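PDB 5Z5M: parahox neighbor from Phaeodactylum tricornutum CCAP 1055/1, which probably catalyses the last two steps from 5-hydroxyisourate to (S)-allantoin, hydrolysis and then stereoselective decarboxylation, in urate degradation. Local coordinates for residues A118-L129 / L143-E154. Residues are numbered along the deposited sequence; the frame is centred on the assembly and turned at random.
Sequences AYRDQCGFPFIL and LGGRVQHTPEQE
The Phe127 ring carries Leu143 over the centre of one face, a CH-pi contact with CG 3.7 Å from the ring centroid. Its CE1 lies in turn over the centre of the Arg146 guanidinium, with the two planes 35° apart. The Tyr119 ring has Phe127 CD1 toward the rim of one face and Cys123 SG toward the rim of the other, while Glu154 OE1 sits at its edge. This is a junction of helix ends and loops inside the all-helical OHCU decarboxylase domain. The end of helix 106-123 and the extended residues after it meet the end of helix 136-146, the start of helix 151-173 and the turn between them.

Tyr119, Arg146 and Glu154 form a buried polar cluster, with His149 beside it. Tyr119 OH gives a very short hydrogen bond to Glu154 OE1 (2.5 Å), with ring and carboxylate planes 78° apart. The tyrosine CG is anti to its own nitrogen (chi1 -174°), and this sends the hydroxyl to the carboxylate. The same OE1 takes Arg146 NE on its syn side in a salt bridge of 2.8 Å. His149 ND1 donates to the other oxygen, Glu154 OE2, from the anti side. The carboxylate is thus held at both oxygens, and the nearby arginine probably stabilises its negative charge.

Arg146 bends along its chain and reaches Ile128 O end-on, with NH1 at 3.0 Å and NH2 at 2.9 Å. A leucine in its place would probably leave Ile128 O without these two donors and Glu154 without its charge partner. Ala254 of a second subunit packs on Arg146.

Phe125 CZ abuts the Glu154 backbone, and Ala118 CB meets Val147 CG2. Gln122 NE2 donates to Val147 O at 2.6 Å, the oxygen lying in the glutamine amide plane.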
# COMPACT_ATOMS: atom_id res chain seq x y z
N ALA A 118 0.01 8.88 -39.25
CA ALA A 118 -0.48 10.05 -38.53
C ALA A 118 0.56 10.59 -37.55
O ALA A 118 0.86 11.78 -37.55
CB ALA A 118 -1.77 9.71 -37.80
N TYR A 119 1.12 9.70 -36.73
CA TYR A 119 2.11 10.09 -35.73
C TYR A 119 3.25 10.92 -36.32
O TYR A 119 3.55 12.00 -35.84
CB TYR A 119 2.69 8.86 -35.04
CG TYR A 119 3.62 9.18 -33.88
CD1 TYR A 119 3.15 9.16 -32.57
CD2 TYR A 119 4.95 9.51 -34.09
CE1 TYR A 119 3.98 9.44 -31.50
CE2 TYR A 119 5.80 9.81 -33.02
CZ TYR A 119 5.30 9.77 -31.74
OH TYR A 119 6.13 10.05 -30.67
N ARG A 120 3.87 10.39 -37.37
CA ARG A 120 5.00 11.07 -37.97
C ARG A 120 4.58 12.40 -38.60
O ARG A 120 5.33 13.37 -38.55
CB ARG A 120 5.68 10.18 -39.01
CG ARG A 120 6.76 10.90 -39.79
CD ARG A 120 8.03 10.08 -39.90
NE ARG A 120 9.19 10.94 -40.13
CZ ARG A 120 10.43 10.49 -40.31
NH1 ARG A 120 10.67 9.19 -40.30
NH2 ARG A 120 11.42 11.35 -40.51
N ASP A 121 3.38 12.42 -39.17
CA ASP A 121 2.82 13.64 -39.77
C ASP A 121 2.76 14.78 -38.77
O ASP A 121 3.16 15.90 -39.06
CB ASP A 121 1.42 13.38 -40.32
CG ASP A 121 1.41 12.47 -41.53
OD1 ASP A 121 2.48 12.31 -42.16
OD2 ASP A 121 0.34 11.92 -41.86
N GLN A 122 2.24 14.48 -37.58
CA GLN A 122 1.95 15.54 -36.62
C GLN A 122 3.14 15.85 -35.72
O GLN A 122 3.22 16.94 -35.15
CB GLN A 122 0.73 15.16 -35.78
CG GLN A 122 0.84 13.84 -35.05
CD GLN A 122 -0.51 13.30 -34.59
OE1 GLN A 122 -1.50 13.38 -35.32
NE2 GLN A 122 -0.55 12.76 -33.39
N CYS A 123 4.08 14.91 -35.60
CA CYS A 123 5.22 15.08 -34.69
C CYS A 123 6.51 15.57 -35.36
O CYS A 123 7.32 16.25 -34.73
CB CYS A 123 5.51 13.76 -33.97
SG CYS A 123 4.37 13.43 -32.63
N GLY A 124 6.70 15.22 -36.63
CA GLY A 124 7.90 15.63 -37.34
C GLY A 124 9.05 14.66 -37.15
O GLY A 124 10.15 14.88 -37.66
N PHE A 125 8.81 13.59 -36.39
CA PHE A 125 9.79 12.53 -36.19
C PHE A 125 9.06 11.19 -36.10
O PHE A 125 7.86 11.17 -35.83
CB PHE A 125 10.65 12.79 -34.94
CG PHE A 125 9.85 13.14 -33.72
CD1 PHE A 125 9.61 14.47 -33.39
CD2 PHE A 125 9.33 12.15 -32.90
CE1 PHE A 125 8.87 14.80 -32.27
CE2 PHE A 125 8.60 12.48 -31.78
CZ PHE A 125 8.36 13.80 -31.46
N PRO A 126 9.76 10.08 -36.36
CA PRO A 126 9.07 8.78 -36.38
C PRO A 126 8.66 8.27 -35.00
O PRO A 126 9.20 8.69 -33.97
CB PRO A 126 10.11 7.84 -37.01
CG PRO A 126 11.42 8.50 -36.78
CD PRO A 126 11.15 9.97 -36.83
N PHE A 127 7.69 7.36 -34.98
CA PHE A 127 7.27 6.71 -33.75
C PHE A 127 8.37 5.79 -33.27
O PHE A 127 8.78 4.87 -33.98
CB PHE A 127 5.97 5.94 -33.96
CG PHE A 127 5.51 5.18 -32.75
CD1 PHE A 127 4.85 5.82 -31.71
CD2 PHE A 127 5.71 3.81 -32.66
CE1 PHE A 127 4.42 5.12 -30.60
CE2 PHE A 127 5.28 3.10 -31.55
CZ PHE A 127 4.63 3.76 -30.52
N ILE A 128 8.85 6.03 -32.05
CA ILE A 128 9.92 5.24 -31.48
C ILE A 128 9.44 4.55 -30.21
O ILE A 128 8.81 5.17 -29.36
CB ILE A 128 11.16 6.12 -31.17
CG1 ILE A 128 11.62 6.82 -32.45
CG2 ILE A 128 12.29 5.29 -30.57
CD1 ILE A 128 12.70 7.86 -32.22
N LEU A 129 9.72 3.25 -30.11
CA LEU A 129 9.31 2.46 -28.95
C LEU A 129 10.39 1.47 -28.55
O LEU A 129 10.78 0.60 -29.33
CB LEU A 129 8.00 1.72 -29.25
CG LEU A 129 7.43 0.92 -28.08
CD1 LEU A 129 7.08 1.85 -26.92
CD2 LEU A 129 6.21 0.12 -28.50
N LEU A 143 1.09 3.18 -29.84
CA LEU A 143 0.76 4.04 -30.97
C LEU A 143 -0.61 4.67 -30.80
O LEU A 143 -0.79 5.86 -31.03
CB LEU A 143 0.80 3.25 -32.28
CG LEU A 143 1.88 3.65 -33.29
CD1 LEU A 143 1.80 2.76 -34.52
CD2 LEU A 143 1.74 5.12 -33.67
N GLY A 144 -1.58 3.86 -30.38
CA GLY A 144 -2.94 4.34 -30.22
C GLY A 144 -3.05 5.46 -29.20
O GLY A 144 -3.84 6.39 -29.36
N GLY A 145 -2.25 5.36 -28.14
CA GLY A 145 -2.28 6.35 -27.09
C GLY A 145 -1.47 7.59 -27.43
O GLY A 145 -1.95 8.71 -27.31
N ARG A 146 -0.23 7.38 -27.85
CA ARG A 146 0.70 8.49 -28.05
C ARG A 146 0.37 9.34 -29.28
O ARG A 146 0.85 10.47 -29.41
CB ARG A 146 2.13 7.95 -28.13
CG ARG A 146 2.67 7.52 -26.76
CD ARG A 146 3.95 6.69 -26.84
NE ARG A 146 4.98 7.33 -27.65
CZ ARG A 146 6.11 6.72 -28.02
NH1 ARG A 146 6.35 5.47 -27.64
NH2 ARG A 146 6.99 7.37 -28.77
N VAL A 147 -0.48 8.84 -30.16
CA VAL A 147 -0.88 9.65 -31.31
C VAL A 147 -1.84 10.75 -30.85
O VAL A 147 -2.06 11.73 -31.57
CB VAL A 147 -1.52 8.79 -32.42
CG1 VAL A 147 -2.91 8.32 -31.99
CG2 VAL A 147 -1.59 9.56 -33.73
N GLN A 148 -2.37 10.61 -29.64
CA GLN A 148 -3.27 11.62 -29.07
C GLN A 148 -2.53 12.72 -28.30
O GLN A 148 -3.13 13.68 -27.84
CB GLN A 148 -4.30 10.95 -28.15
CG GLN A 148 -5.06 9.80 -28.79
CD GLN A 148 -6.05 9.16 -27.83
OE1 GLN A 148 -6.82 9.85 -27.16
NE2 GLN A 148 -6.03 7.84 -27.76
N HIS A 149 -1.21 12.57 -28.18
CA HIS A 149 -0.41 13.54 -27.44
C HIS A 149 0.06 14.71 -28.30
O HIS A 149 0.09 14.61 -29.52
CB HIS A 149 0.80 12.86 -26.81
CG HIS A 149 0.45 11.82 -25.78
ND1 HIS A 149 1.39 10.97 -25.24
CD2 HIS A 149 -0.73 11.51 -25.20
CE1 HIS A 149 0.80 10.17 -24.37
NE2 HIS A 149 -0.49 10.48 -24.33
N THR A 150 0.44 15.80 -27.64
CA THR A 150 1.05 16.95 -28.31
C THR A 150 2.46 16.62 -28.79
O THR A 150 3.11 15.72 -28.25
CB THR A 150 1.11 18.16 -27.37
OG1 THR A 150 2.07 17.92 -26.34
CG2 THR A 150 -0.25 18.43 -26.74
N PRO A 151 2.95 17.35 -29.80
CA PRO A 151 4.31 17.07 -30.28
C PRO A 151 5.38 17.32 -29.20
O PRO A 151 6.38 16.60 -29.19
CB PRO A 151 4.48 18.04 -31.45
CG PRO A 151 3.09 18.32 -31.91
CD PRO A 151 2.26 18.33 -30.66
N GLU A 152 5.17 18.28 -28.31
CA GLU A 152 6.18 18.59 -27.31
C GLU A 152 6.22 17.52 -26.22
O GLU A 152 7.29 17.25 -25.66
CB GLU A 152 5.95 19.97 -26.68
CG GLU A 152 4.61 20.15 -25.97
CD GLU A 152 3.53 20.66 -26.89
OE1 GLU A 152 3.76 20.72 -28.12
OE2 GLU A 152 2.44 21.02 -26.39
N GLN A 153 5.08 16.92 -25.91
CA GLN A 153 5.09 15.79 -24.99
C GLN A 153 5.78 14.61 -25.65
O GLN A 153 6.60 13.94 -25.02
CB GLN A 153 3.67 15.39 -24.55
CG GLN A 153 3.70 14.22 -23.56
CD GLN A 153 2.32 13.77 -23.11
OE1 GLN A 153 1.32 14.44 -23.37
NE2 GLN A 153 2.27 12.64 -22.42
N GLU A 154 5.46 14.37 -26.91
CA GLU A 154 6.03 13.23 -27.62
C GLU A 154 7.51 13.38 -27.90
O GLU A 154 8.23 12.39 -28.04
CB GLU A 154 5.27 12.99 -28.93
CG GLU A 154 4.03 12.15 -28.72
CD GLU A 154 4.33 10.89 -27.91
OE1 GLU A 154 5.09 10.03 -28.40
OE2 GLU A 154 3.81 10.77 -26.77